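Local coordinates for alpha-L-rhamnosidase (Aspergillus terreus, PDB 6GSZ), which probably hydrolyses terminal non-reducing alpha-L-rhamnose residues in alpha-L-rhamnosides, at residues A[114-119]-A[294-299]; A[126-131]-A[204-209]; A[130-135]-A[253-258]; A[147-152]-A[229-234]; A[197-202]-A[279-284]. All coordinates share one frame; numbering follows the deposited sequence. Where two conformers were deposited one is given.

Contact 1. Residues A[114-119]-A[294-299]; sequences AVVIAS and LSFPKE
Val116 and Leu294 meet where strand 116-119 runs antiparallel to strand 291-294 in a small two-stranded sheet. Leu294 N donates to Val116 O over 2.8 Å in a nearly straight bond (167° at the hydrogen). The Val116 N-H and the Leu294 C=O are linked by a water, which accepts from Val116 N and donates to Leu294 O. The two methyls of Val116 divide the apolar contact. CG1, anti to the backbone N (chi1 177°), lies 3.8 Å from Leu294 CB, while CG2 presses on the root of the Phe296 side chain, 3.5 Å from its CB and obliquely to the ring, which itself leads away. Further along, Ala118 CB rests on the branch point of Leu294, with CG at 3.8 Å.

In the next shell, Ala118 shares a backbone hydrogen bond with His292, and the Val116 side chain also packs on Leu230 of strand 228-237. The loop after Leu294 then turns into a short 3-10 segment whose Lys298 also touches Pro108 and Trp111. Its chain is extended as far as CE and bends at the last torsion (chi4 71°), so that NZ donates to Ala114 O over 2.7 Å, in the plane of that carbonyl.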
# COMPACT_ATOMS: atom_id res chain seq x y z
N ALA A 114 -29.72 -7.24 -11.66
CA ALA A 114 -28.43 -7.96 -11.71
C ALA A 114 -28.31 -8.84 -10.47
O ALA A 114 -28.59 -8.40 -9.34
CB ALA A 114 -27.29 -7.02 -11.84
N VAL A 115 -27.93 -10.09 -10.71
CA VAL A 115 -27.68 -11.06 -9.64
C VAL A 115 -26.33 -11.75 -9.88
O VAL A 115 -25.74 -11.72 -10.97
CB VAL A 115 -28.80 -12.11 -9.54
CG1 VAL A 115 -30.14 -11.45 -9.25
CG2 VAL A 115 -28.87 -13.01 -10.76
N VAL A 116 -25.80 -12.32 -8.80
CA VAL A 116 -24.58 -13.09 -8.93
C VAL A 116 -24.90 -14.38 -9.68
O VAL A 116 -25.83 -15.09 -9.26
CB VAL A 116 -23.92 -13.40 -7.57
CG1 VAL A 116 -22.69 -14.28 -7.73
CG2 VAL A 116 -23.58 -12.13 -6.81
N ILE A 117 -24.12 -14.67 -10.73
CA ILE A 117 -24.32 -15.91 -11.45
C ILE A 117 -23.08 -16.78 -11.36
O ILE A 117 -21.96 -16.33 -11.20
CB ILE A 117 -24.71 -15.65 -12.90
CG1 ILE A 117 -23.62 -14.91 -13.67
CG2 ILE A 117 -26.07 -14.96 -12.94
CD1 ILE A 117 -23.91 -14.78 -15.15
N ALA A 118 -23.34 -18.08 -11.57
CA ALA A 118 -22.38 -19.11 -11.61
C ALA A 118 -22.69 -20.05 -12.77
O ALA A 118 -23.83 -20.16 -13.21
CB ALA A 118 -22.36 -19.88 -10.30
N SER A 119 -21.66 -20.80 -13.18
CA SER A 119 -21.84 -21.83 -14.21
C SER A 119 -22.67 -23.02 -13.72
O SER A 119 -22.59 -23.44 -12.58
CB SER A 119 -20.48 -22.32 -14.68
OG SER A 119 -20.59 -23.28 -15.69
N LEU A 294 -26.59 -17.20 -7.62
CA LEU A 294 -26.01 -17.48 -6.29
C LEU A 294 -26.56 -16.45 -5.31
O LEU A 294 -26.45 -15.26 -5.57
CB LEU A 294 -24.49 -17.30 -6.37
CG LEU A 294 -23.74 -18.35 -7.15
CD1 LEU A 294 -22.24 -18.24 -6.87
CD2 LEU A 294 -24.25 -19.72 -6.83
N SER A 295 -27.09 -16.91 -4.17
CA SER A 295 -27.56 -15.99 -3.13
C SER A 295 -26.42 -15.08 -2.67
O SER A 295 -25.32 -15.55 -2.39
CB SER A 295 -28.13 -16.76 -1.99
OG SER A 295 -28.56 -15.92 -0.95
N PHE A 296 -26.69 -13.77 -2.62
CA PHE A 296 -25.62 -12.79 -2.28
C PHE A 296 -26.22 -11.50 -1.75
O PHE A 296 -27.09 -10.91 -2.40
CB PHE A 296 -24.78 -12.47 -3.51
CG PHE A 296 -23.65 -11.53 -3.22
CD1 PHE A 296 -22.45 -12.04 -2.76
CD2 PHE A 296 -23.77 -10.17 -3.45
CE1 PHE A 296 -21.38 -11.21 -2.52
CE2 PHE A 296 -22.69 -9.34 -3.19
CZ PHE A 296 -21.52 -9.86 -2.72
N PRO A 297 -25.79 -11.01 -0.57
CA PRO A 297 -26.32 -9.75 -0.05
C PRO A 297 -25.64 -8.50 -0.62
O PRO A 297 -24.47 -8.22 -0.28
CB PRO A 297 -26.10 -9.89 1.46
CG PRO A 297 -24.94 -10.82 1.61
CD PRO A 297 -24.89 -11.68 0.38
N LYS A 298 -26.38 -7.76 -1.46
CA LYS A 298 -25.85 -6.55 -2.15
C LYS A 298 -25.54 -5.42 -1.18
O LYS A 298 -24.97 -4.43 -1.61
CB LYS A 298 -26.85 -6.07 -3.22
CG LYS A 298 -26.95 -6.97 -4.44
CD LYS A 298 -27.75 -6.34 -5.54
CE LYS A 298 -27.80 -7.16 -6.79
NZ LYS A 298 -28.65 -8.36 -6.60
N GLU A 299 -25.87 -5.58 0.12
CA GLU A 299 -25.57 -4.56 1.13
C GLU A 299 -24.07 -4.46 1.37
O GLU A 299 -23.62 -3.43 1.87
CB GLU A 299 -26.31 -4.86 2.45
CG GLU A 299 -27.81 -4.63 2.34
CD GLU A 299 -28.63 -5.74 1.69
OE1 GLU A 299 -28.07 -6.88 1.43
OE2 GLU A 299 -29.84 -5.48 1.44
O HOH W 1 -27.43 -12.83 -6.36

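Contact 2. Residues A[126-131]-A[204-209]; sequences DATHRP and VGEGWY
Glu206 reaches across to Thr128 and His129 with a chain extended beyond CG, and its OE1 is gripped twice. His129 N donates to Glu206 OE1 over 3.0 Å in an almost straight bond (175°), arriving on the syn side. Thr128 OG1 donates to the same oxygen, likewise at 3.0 Å, from the same face of the carboxylate but further out of its plane. Two donors on one oxygen would be expected to stabilise its negative charge. The Glu206 and His129 side chains cross at about a right angle, with the carboxylate and ring planes 81° apart, the ring being held by Asn221 at NE2 and Glu124 at ND1.

Toward Pro131 the contact becomes tight again at one point, where Pro131 CA lies 3.1 Å from Val204 O, whereas Pro131 CG keeps 4.3 Å from Gly205 CA. Between these two zones the backbones do not bond directly: a water donates to His129 O and accepts from Glu206 N. The loop leading into strand 132-140 is thus tied to the end of the neighbouring strand 196-205, in a beta-sandwich consistent with the galactose-binding-like clan.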
# COMPACT_ATOMS: atom_id res chain seq x y z
N ASP A 126 -12.57 -29.90 -3.06
CA ASP A 126 -11.25 -30.08 -2.39
C ASP A 126 -10.15 -29.85 -3.42
O ASP A 126 -9.16 -30.56 -3.46
CB ASP A 126 -11.17 -31.46 -1.72
CG ASP A 126 -12.11 -31.64 -0.53
OD1 ASP A 126 -12.34 -30.65 0.22
OD2 ASP A 126 -12.62 -32.78 -0.33
N ALA A 127 -10.33 -28.83 -4.28
CA ALA A 127 -9.36 -28.58 -5.36
C ALA A 127 -9.48 -27.15 -5.88
O ALA A 127 -10.53 -26.51 -5.73
CB ALA A 127 -9.50 -29.60 -6.49
N THR A 128 -8.44 -26.71 -6.59
CA THR A 128 -8.45 -25.40 -7.19
C THR A 128 -9.56 -25.29 -8.24
O THR A 128 -9.97 -26.28 -8.86
CB THR A 128 -7.07 -25.07 -7.76
OG1 THR A 128 -7.01 -23.69 -8.10
CG2 THR A 128 -6.68 -25.84 -8.99
N HIS A 129 -10.04 -24.09 -8.46
CA HIS A 129 -11.14 -23.82 -9.36
C HIS A 129 -10.63 -23.36 -10.72
O HIS A 129 -10.01 -22.30 -10.87
CB HIS A 129 -12.10 -22.79 -8.78
CG HIS A 129 -12.69 -23.23 -7.50
ND1 HIS A 129 -13.46 -24.37 -7.41
CD2 HIS A 129 -12.57 -22.78 -6.24
CE1 HIS A 129 -13.84 -24.56 -6.16
NE2 HIS A 129 -13.32 -23.55 -5.42
N ARG A 130 -10.95 -24.12 -11.74
CA ARG A 130 -10.65 -23.72 -13.10
C ARG A 130 -11.47 -22.47 -13.45
O ARG A 130 -12.66 -22.42 -13.17
CB ARG A 130 -11.00 -24.86 -14.06
CG ARG A 130 -10.62 -24.50 -15.49
CD ARG A 130 -10.58 -25.75 -16.33
NE ARG A 130 -10.27 -25.42 -17.73
CZ ARG A 130 -10.38 -26.32 -18.70
NH1 ARG A 130 -10.66 -27.58 -18.40
NH2 ARG A 130 -10.18 -25.94 -19.97
N PRO A 131 -10.87 -21.41 -14.03
CA PRO A 131 -11.65 -20.22 -14.35
C PRO A 131 -12.82 -20.51 -15.28
O PRO A 131 -12.76 -21.46 -16.12
CB PRO A 131 -10.61 -19.31 -15.01
CG PRO A 131 -9.34 -19.70 -14.28
CD PRO A 131 -9.42 -21.20 -14.26
N VAL A 204 -13.73 -15.35 -14.91
CA VAL A 204 -13.65 -15.31 -13.47
C VAL A 204 -12.71 -16.38 -12.98
O VAL A 204 -12.87 -17.53 -13.33
CB VAL A 204 -15.01 -15.41 -12.78
CG1 VAL A 204 -14.90 -15.44 -11.25
CG2 VAL A 204 -15.92 -14.28 -13.22
N GLY A 205 -11.75 -16.00 -12.14
CA GLY A 205 -10.83 -16.86 -11.43
C GLY A 205 -11.02 -16.82 -9.93
O GLY A 205 -11.79 -15.99 -9.44
N GLU A 206 -10.35 -17.74 -9.19
CA GLU A 206 -10.70 -17.93 -7.77
C GLU A 206 -10.17 -16.78 -6.89
O GLU A 206 -10.78 -16.49 -5.87
CB GLU A 206 -10.21 -19.30 -7.31
CG GLU A 206 -8.71 -19.45 -7.29
CD GLU A 206 -8.18 -20.80 -6.89
OE1 GLU A 206 -8.96 -21.79 -6.95
OE2 GLU A 206 -6.95 -20.87 -6.56
N GLY A 207 -8.99 -16.25 -7.20
CA GLY A 207 -8.39 -15.24 -6.35
C GLY A 207 -8.31 -15.67 -4.90
O GLY A 207 -7.93 -16.79 -4.54
N TRP A 208 -8.50 -14.66 -4.05
CA TRP A 208 -8.56 -14.82 -2.61
C TRP A 208 -9.91 -15.36 -2.14
O TRP A 208 -10.01 -15.91 -1.04
CB TRP A 208 -8.29 -13.45 -1.95
CG TRP A 208 -6.94 -12.85 -2.23
CD1 TRP A 208 -5.78 -13.09 -1.56
CD2 TRP A 208 -6.61 -11.89 -3.26
NE1 TRP A 208 -4.76 -12.33 -2.07
CE2 TRP A 208 -5.25 -11.56 -3.09
CE3 TRP A 208 -7.35 -11.22 -4.24
CZ2 TRP A 208 -4.60 -10.64 -3.90
CZ3 TRP A 208 -6.71 -10.27 -5.02
CH2 TRP A 208 -5.36 -9.98 -4.84
N TYR A 209 -10.98 -15.09 -2.92
CA TYR A 209 -12.35 -15.43 -2.49
C TYR A 209 -12.49 -16.95 -2.21
O TYR A 209 -13.06 -17.37 -1.21
CB TYR A 209 -13.36 -14.94 -3.54
CG TYR A 209 -14.77 -14.83 -3.03
CD1 TYR A 209 -15.63 -15.93 -3.04
CD2 TYR A 209 -15.23 -13.65 -2.48
CE1 TYR A 209 -16.91 -15.84 -2.51
CE2 TYR A 209 -16.51 -13.54 -1.99
CZ TYR A 209 -17.35 -14.62 -2.00
OH TYR A 209 -18.60 -14.52 -1.46
O HOH W 2 -8.83 -19.66 -10.79

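Contact 3. Residues A[130-135]-A[253-258]; sequences RPIQFR and SSTGPI. With ACT (acetate ion), chain B.
Gln133 and Ser254 form the hydrogen-bonded pair that adds strand 252-254 to the edge of a five-stranded antiparallel sheet, next to strand 132-140. Gln133 N donates to Ser254 O at 2.8 Å, and Ser254 N returns a bond to Gln133 O at 3.0 Å. Beside them Phe134 and Ser253 make the non-hydrogen-bonded pair, with Ser253 OG turned to Ser119.

Arg130, just before strand 132-140, holds residues 256-258. Its chain is extended from CG to NE, carrying the guanidinium to them: NH2 donates to Gly256 O at 2.8 Å, in the guanidinium plane and nearly straight (170°), while NE makes a longer, bent bond of 3.2 Å to Ile258 O. Thr255 CB covers one face of the group, 3.6 Å from Arg130 CZ. A water links Pro131 O, Gly256 N and Ile258 O, and Pro131 CG packs on Ile258 CG2. Thr255 N and OG1 both donate to an acetate, probably from the crystallisation liquor. Here an arginine holds the segment that follows the edge-strand pairing of an antiparallel sheet.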
# COMPACT_ATOMS: atom_id res chain seq x y z
N ARG A 130 -10.95 -24.12 -11.74
CA ARG A 130 -10.65 -23.72 -13.10
C ARG A 130 -11.47 -22.47 -13.45
O ARG A 130 -12.66 -22.42 -13.17
CB ARG A 130 -11.00 -24.86 -14.06
CG ARG A 130 -10.62 -24.50 -15.49
CD ARG A 130 -10.58 -25.75 -16.33
NE ARG A 130 -10.27 -25.42 -17.73
CZ ARG A 130 -10.38 -26.32 -18.70
NH1 ARG A 130 -10.66 -27.58 -18.40
NH2 ARG A 130 -10.18 -25.94 -19.97
N PRO A 131 -10.87 -21.41 -14.03
CA PRO A 131 -11.65 -20.22 -14.35
C PRO A 131 -12.82 -20.51 -15.28
O PRO A 131 -12.76 -21.46 -16.12
CB PRO A 131 -10.61 -19.31 -15.01
CG PRO A 131 -9.34 -19.70 -14.28
CD PRO A 131 -9.42 -21.20 -14.26
N ILE A 132 -13.87 -19.71 -15.15
CA ILE A 132 -15.08 -19.84 -15.93
C ILE A 132 -15.26 -18.60 -16.80
O ILE A 132 -15.09 -17.47 -16.30
CB ILE A 132 -16.30 -20.05 -15.03
CG1 ILE A 132 -16.16 -21.35 -14.23
CG2 ILE A 132 -17.57 -19.92 -15.83
CD1 ILE A 132 -16.27 -22.59 -15.03
N GLN A 133 -15.55 -18.79 -18.08
CA GLN A 133 -15.95 -17.78 -19.01
C GLN A 133 -17.47 -17.65 -18.95
O GLN A 133 -18.17 -18.64 -19.06
CB GLN A 133 -15.48 -18.10 -20.42
CG GLN A 133 -13.96 -18.19 -20.57
CD GLN A 133 -13.50 -18.69 -21.92
OE1 GLN A 133 -12.43 -18.34 -22.38
NE2 GLN A 133 -14.24 -19.60 -22.54
N PHE A 134 -17.97 -16.42 -18.88
CA PHE A 134 -19.37 -16.09 -18.89
C PHE A 134 -19.62 -15.16 -20.06
O PHE A 134 -18.83 -14.27 -20.31
CB PHE A 134 -19.75 -15.32 -17.63
CG PHE A 134 -19.66 -16.10 -16.34
CD1 PHE A 134 -20.74 -16.80 -15.85
CD2 PHE A 134 -18.50 -16.10 -15.58
CE1 PHE A 134 -20.67 -17.53 -14.67
CE2 PHE A 134 -18.41 -16.83 -14.39
CZ PHE A 134 -19.51 -17.52 -13.92
N ARG A 135 -20.72 -15.39 -20.81
CA ARG A 135 -20.97 -14.52 -21.92
C ARG A 135 -22.47 -14.22 -22.08
O ARG A 135 -23.34 -14.99 -21.70
CB ARG A 135 -20.42 -15.08 -23.24
CG ARG A 135 -21.24 -16.19 -23.87
CD ARG A 135 -20.56 -16.78 -25.11
NE ARG A 135 -20.24 -15.81 -26.13
CZ ARG A 135 -21.06 -15.31 -27.04
NH1 ARG A 135 -22.30 -15.78 -27.16
NH2 ARG A 135 -20.59 -14.36 -27.87
N SER A 253 -21.96 -20.15 -20.11
CA SER A 253 -20.66 -20.31 -19.47
C SER A 253 -19.88 -21.49 -20.05
O SER A 253 -20.44 -22.44 -20.64
CB SER A 253 -20.82 -20.51 -17.96
OG SER A 253 -21.55 -21.69 -17.69
N SER A 254 -18.58 -21.46 -19.91
CA SER A 254 -17.68 -22.54 -20.39
C SER A 254 -16.32 -22.38 -19.73
O SER A 254 -15.91 -21.25 -19.42
CB SER A 254 -17.49 -22.41 -21.88
OG SER A 254 -16.64 -23.41 -22.39
N THR A 255 -15.57 -23.45 -19.58
CA THR A 255 -14.17 -23.35 -19.37
C THR A 255 -13.49 -22.83 -20.63
O THR A 255 -14.07 -22.83 -21.72
CB THR A 255 -13.56 -24.70 -18.96
OG1 THR A 255 -13.84 -25.62 -20.02
CG2 THR A 255 -14.09 -25.16 -17.63
N GLY A 256 -12.24 -22.40 -20.47
CA GLY A 256 -11.46 -21.90 -21.56
C GLY A 256 -10.00 -22.32 -21.45
O GLY A 256 -9.68 -23.33 -20.82
N PRO A 257 -9.06 -21.54 -22.04
CA PRO A 257 -7.67 -21.96 -22.04
C PRO A 257 -6.99 -21.99 -20.67
O PRO A 257 -5.96 -22.67 -20.51
CB PRO A 257 -6.99 -20.96 -22.99
CG PRO A 257 -7.87 -19.71 -22.88
CD PRO A 257 -9.28 -20.27 -22.73
N ILE A 258 -7.50 -21.20 -19.71
CA ILE A 258 -6.87 -21.28 -18.40
C ILE A 258 -7.32 -22.58 -17.74
O ILE A 258 -8.50 -22.74 -17.42
CB ILE A 258 -7.13 -20.05 -17.52
CG1 ILE A 258 -6.85 -18.71 -18.22
CG2 ILE A 258 -6.32 -20.18 -16.23
CD1 ILE A 258 -7.44 -17.51 -17.51
C ACT B . -16.79 -27.13 -19.51
O ACT B . -17.26 -25.93 -19.70
OXT ACT B . -15.68 -27.57 -19.97
CH3 ACT B . -17.35 -28.09 -18.57
O HOH W 3 -10.94 -21.72 -18.01

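Contact 4. Residues A[147-152]-A[229-234]; sequences ARLYIT and LLSLLV
Tyr150 and Leu232 lie at the middle of a regular antiparallel ladder between strands 144-154 and 228-237, adjacent strands inside a mixed sheet. Three hydrogen-bonded pairs, Arg148 with Val234, Tyr150 with Leu232 and Thr152 with Leu230, supply six backbone bonds; Tyr150 N to Leu232 O is 2.9 Å, and Leu230 N to Thr152 O is slightly longer at 3.1 Å. The strand axes are 4.7 Å apart, their directions 171° from each other.

On the sheet face that carries Tyr150, the edge of its ring meets Val234 CG2 in plane, with CE2 3.7 Å away; chi1 of -57° sets CG beside the backbone N. Thr152 OG1 is bound to Glu183 O. The other face is mostly aliphatic, with Ser231 among the leucines and Ile151, whose CD1 touches Leu229 CD1 at 3.9 Å. Arg148 sends its guanidinium out to a salt bridge with Glu102. The six bonds thus satisfy these pairs while intervening residues bond to flanking segments, and contact with the facing sheet is largely apolar, as where Leu149, Ile151 and Leu229 meet strand 196-205.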
# COMPACT_ATOMS: atom_id res chain seq x y z
N ALA A 147 -22.24 4.95 -21.66
CA ALA A 147 -22.52 3.65 -21.11
C ALA A 147 -21.55 3.36 -19.97
O ALA A 147 -20.39 3.81 -19.99
CB ALA A 147 -22.46 2.58 -22.19
N ARG A 148 -22.05 2.58 -19.01
CA ARG A 148 -21.27 2.17 -17.85
C ARG A 148 -21.36 0.66 -17.63
O ARG A 148 -22.39 0.06 -17.88
CB ARG A 148 -21.79 2.85 -16.58
CG ARG A 148 -21.73 4.37 -16.59
CD ARG A 148 -20.31 4.90 -16.56
NE ARG A 148 -20.27 6.34 -16.56
CZ ARG A 148 -20.09 7.12 -17.65
NH1 ARG A 148 -19.86 6.60 -18.85
NH2 ARG A 148 -20.09 8.44 -17.49
N LEU A 149 -20.25 0.08 -17.17
CA LEU A 149 -20.24 -1.30 -16.68
C LEU A 149 -19.90 -1.26 -15.20
O LEU A 149 -18.87 -0.66 -14.83
CB LEU A 149 -19.22 -2.17 -17.41
CG LEU A 149 -19.21 -3.62 -16.96
CD1 LEU A 149 -20.51 -4.34 -17.33
CD2 LEU A 149 -18.02 -4.35 -17.56
N TYR A 150 -20.76 -1.86 -14.38
CA TYR A 150 -20.58 -2.02 -12.96
C TYR A 150 -20.36 -3.50 -12.70
O TYR A 150 -21.16 -4.33 -13.19
CB TYR A 150 -21.82 -1.54 -12.23
CG TYR A 150 -22.18 -0.12 -12.55
CD1 TYR A 150 -21.52 0.92 -11.94
CD2 TYR A 150 -23.19 0.21 -13.43
CE1 TYR A 150 -21.87 2.24 -12.19
CE2 TYR A 150 -23.55 1.53 -13.67
CZ TYR A 150 -22.88 2.56 -13.04
OH TYR A 150 -23.30 3.85 -13.32
N ILE A 151 -19.26 -3.90 -12.06
CA ILE A 151 -18.90 -5.30 -12.08
C ILE A 151 -18.05 -5.68 -10.88
O ILE A 151 -17.18 -4.90 -10.44
CB ILE A 151 -18.18 -5.61 -13.41
CG1 ILE A 151 -17.78 -7.08 -13.52
CG2 ILE A 151 -17.01 -4.68 -13.66
CD1 ILE A 151 -17.46 -7.55 -14.93
N THR A 152 -18.27 -6.88 -10.39
CA THR A 152 -17.39 -7.51 -9.45
C THR A 152 -17.48 -9.02 -9.60
O THR A 152 -18.23 -9.54 -10.41
CB THR A 152 -17.68 -7.10 -8.00
OG1 THR A 152 -16.56 -7.47 -7.18
CG2 THR A 152 -18.95 -7.68 -7.42
N LEU A 229 -20.09 -14.15 -10.76
CA LEU A 229 -19.98 -12.87 -11.47
C LEU A 229 -21.22 -12.03 -11.15
O LEU A 229 -22.35 -12.51 -11.22
CB LEU A 229 -19.97 -13.14 -12.98
CG LEU A 229 -20.05 -11.91 -13.88
CD1 LEU A 229 -18.84 -11.02 -13.70
CD2 LEU A 229 -20.25 -12.30 -15.32
N LEU A 230 -21.01 -10.75 -10.82
CA LEU A 230 -22.10 -9.77 -10.77
C LEU A 230 -21.76 -8.65 -11.75
O LEU A 230 -20.68 -8.04 -11.63
CB LEU A 230 -22.21 -9.21 -9.35
CG LEU A 230 -23.29 -8.12 -9.15
CD1 LEU A 230 -24.70 -8.71 -9.39
CD2 LEU A 230 -23.19 -7.49 -7.77
N SER A 231 -22.70 -8.30 -12.63
CA SER A 231 -22.43 -7.34 -13.71
C SER A 231 -23.72 -6.58 -14.04
O SER A 231 -24.76 -7.20 -14.16
CB SER A 231 -21.87 -8.08 -14.92
OG SER A 231 -21.52 -7.22 -16.00
N LEU A 232 -23.63 -5.28 -14.25
CA LEU A 232 -24.71 -4.51 -14.81
C LEU A 232 -24.12 -3.55 -15.84
O LEU A 232 -23.28 -2.70 -15.47
CB LEU A 232 -25.47 -3.75 -13.72
CG LEU A 232 -26.67 -2.94 -14.23
CD1 LEU A 232 -27.74 -3.88 -14.78
CD2 LEU A 232 -27.19 -1.99 -13.13
N LEU A 233 -24.59 -3.63 -17.08
CA LEU A 233 -24.28 -2.68 -18.14
C LEU A 233 -25.48 -1.73 -18.26
O LEU A 233 -26.61 -2.17 -18.36
CB LEU A 233 -24.05 -3.41 -19.46
CG LEU A 233 -23.65 -2.50 -20.62
CD1 LEU A 233 -22.22 -2.06 -20.48
CD2 LEU A 233 -23.86 -3.21 -21.94
N VAL A 234 -25.21 -0.42 -18.15
CA VAL A 234 -26.25 0.59 -18.25
C VAL A 234 -25.89 1.47 -19.45
O VAL A 234 -24.83 2.13 -19.45
CB VAL A 234 -26.34 1.43 -16.97
CG1 VAL A 234 -27.50 2.40 -17.07
CG2 VAL A 234 -26.50 0.57 -15.73

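Contact 5. Residues A[197-202]-A[279-284]; sequences PNAIGV and SQVGFN
Val281 and Ala199 each direct CB toward the opposite segment across a contact that has no hydrogen bond between its two segments. Val281 CG1 is the atom that reaches furthest in: anti to its own carbonyl carbon (chi1 -58°), it settles over the strand backbone, 3.3 Å from Asn198 C. The same methyl also brushes Pro197 CB at 3.9 Å and Ala199 CB at 4.1 Å, so one branch of the valine spans three strand residues. Ala199 CB in turn lies against the loop's main chain, 3.6 Å from both Ser279 O and Gln280 C. Gly201 offers no side chain, and Ser279 CB comes to 4.1 Å from Gly201 N. Gln280, between the two residues that lean on the strand, turns its CB outward.

Asn198, Ile200 and Val202 face the other way. Asn198 is held by Asn162 and by Lys194 O, while Ile200 and Val202 pack on Leu149 and Ile151 of strand 144-154. Residues 279-281 therefore cover the outer face of strand 196-205, opposite the sandwich interior. That strand runs between strands 156-161 and 132-140, and the loop extends over both, with Ser279 touching Arg160 and Phe283 touching Arg135.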
# COMPACT_ATOMS: atom_id res chain seq x y z
N PRO A 197 -25.93 -5.19 -32.57
CA PRO A 197 -25.55 -6.33 -31.72
C PRO A 197 -24.21 -6.12 -31.02
O PRO A 197 -23.29 -5.60 -31.63
CB PRO A 197 -25.51 -7.52 -32.71
CG PRO A 197 -25.30 -6.89 -34.04
CD PRO A 197 -25.84 -5.49 -34.00
N ASN A 198 -24.15 -6.57 -29.76
CA ASN A 198 -22.96 -6.46 -28.92
C ASN A 198 -22.79 -7.76 -28.12
O ASN A 198 -23.78 -8.48 -27.88
CB ASN A 198 -23.04 -5.30 -27.93
CG ASN A 198 -22.96 -3.93 -28.59
OD1 ASN A 198 -21.87 -3.33 -28.64
ND2 ASN A 198 -24.10 -3.42 -29.08
N ALA A 199 -21.57 -7.99 -27.63
CA ALA A 199 -21.34 -9.08 -26.72
C ALA A 199 -20.45 -8.63 -25.57
O ALA A 199 -19.60 -7.78 -25.78
CB ALA A 199 -20.71 -10.27 -27.42
N ILE A 200 -20.68 -9.23 -24.40
CA ILE A 200 -19.80 -9.09 -23.23
C ILE A 200 -19.36 -10.49 -22.84
O ILE A 200 -20.19 -11.44 -22.81
CB ILE A 200 -20.47 -8.32 -22.09
CG1 ILE A 200 -19.54 -8.24 -20.89
CG2 ILE A 200 -21.80 -8.92 -21.68
CD1 ILE A 200 -19.90 -7.14 -19.91
N GLY A 201 -18.06 -10.64 -22.59
CA GLY A 201 -17.51 -11.87 -22.05
C GLY A 201 -16.68 -11.55 -20.81
O GLY A 201 -15.94 -10.55 -20.79
N VAL A 202 -16.79 -12.36 -19.76
CA VAL A 202 -16.04 -12.12 -18.54
C VAL A 202 -15.42 -13.45 -18.10
O VAL A 202 -16.13 -14.50 -18.05
CB VAL A 202 -16.91 -11.58 -17.39
CG1 VAL A 202 -16.02 -11.20 -16.20
CG2 VAL A 202 -17.74 -10.37 -17.83
N SER A 279 -16.01 -13.33 -27.03
CA SER A 279 -16.51 -12.06 -26.53
C SER A 279 -17.05 -11.16 -27.65
O SER A 279 -17.12 -9.96 -27.49
CB SER A 279 -15.46 -11.34 -25.69
OG SER A 279 -14.39 -10.85 -26.48
N GLN A 280 -17.43 -11.77 -28.79
CA GLN A 280 -18.00 -11.06 -29.91
C GLN A 280 -19.29 -11.74 -30.37
O GLN A 280 -19.57 -12.90 -30.08
CB GLN A 280 -17.02 -11.03 -31.08
CG GLN A 280 -15.82 -10.17 -30.77
CD GLN A 280 -14.63 -10.52 -31.61
OE1 GLN A 280 -13.88 -11.47 -31.32
NE2 GLN A 280 -14.45 -9.74 -32.65
N VAL A 281 -20.11 -10.98 -31.07
CA VAL A 281 -21.37 -11.55 -31.61
C VAL A 281 -21.09 -12.54 -32.73
O VAL A 281 -19.99 -12.63 -33.26
CB VAL A 281 -22.34 -10.46 -32.07
CG1 VAL A 281 -22.64 -9.55 -30.92
CG2 VAL A 281 -21.83 -9.68 -33.26
N GLY A 282 -22.11 -13.34 -33.03
CA GLY A 282 -21.99 -14.32 -34.10
C GLY A 282 -21.15 -15.52 -33.71
O GLY A 282 -20.72 -16.29 -34.58
N PHE A 283 -20.98 -15.73 -32.41
CA PHE A 283 -20.14 -16.79 -31.89
C PHE A 283 -20.89 -18.11 -31.87
O PHE A 283 -22.08 -18.13 -31.56
CB PHE A 283 -19.73 -16.41 -30.46
CG PHE A 283 -18.88 -17.44 -29.76
CD1 PHE A 283 -17.59 -17.69 -30.21
CD2 PHE A 283 -19.36 -18.12 -28.65
CE1 PHE A 283 -16.80 -18.64 -29.57
CE2 PHE A 283 -18.56 -19.04 -28.00
CZ PHE A 283 -17.29 -19.29 -28.47
N ASN A 284 -20.15 -19.21 -32.09
CA ASN A 284 -20.68 -20.57 -31.97
C ASN A 284 -20.63 -20.98 -30.50
O ASN A 284 -19.60 -21.42 -30.04
CB ASN A 284 -19.86 -21.60 -32.77
CG ASN A 284 -20.32 -23.03 -32.56
OD1 ASN A 284 -21.45 -23.25 -32.10
ND2 ASN A 284 -19.48 -24.00 -32.93

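All five contacts belong to one beta-sandwich region, on the same side of the chain's centre. Contacts 2, 3 and 5 involve one antiparallel sheet, in which strands 196-205 and 132-140 are neighbours; contacts 2 and 3 share Arg130 and Pro131, their centres about 11 Å apart. Contact 4 lies in the facing sheet, about 16 Å from contact 5 between centres, and the two sheets meet through Leu149, Ile151 and Leu229 against Ile200 and Val202. Contact 1, about 13 Å from contact 4 between centres, brackets the other four along the chain. Its Ile117 bonds to Leu229 and its Ser119 to Ser253, so residues 114-119 bond to strands of both sheets, and contact 1 joins chain segments 175 residues apart.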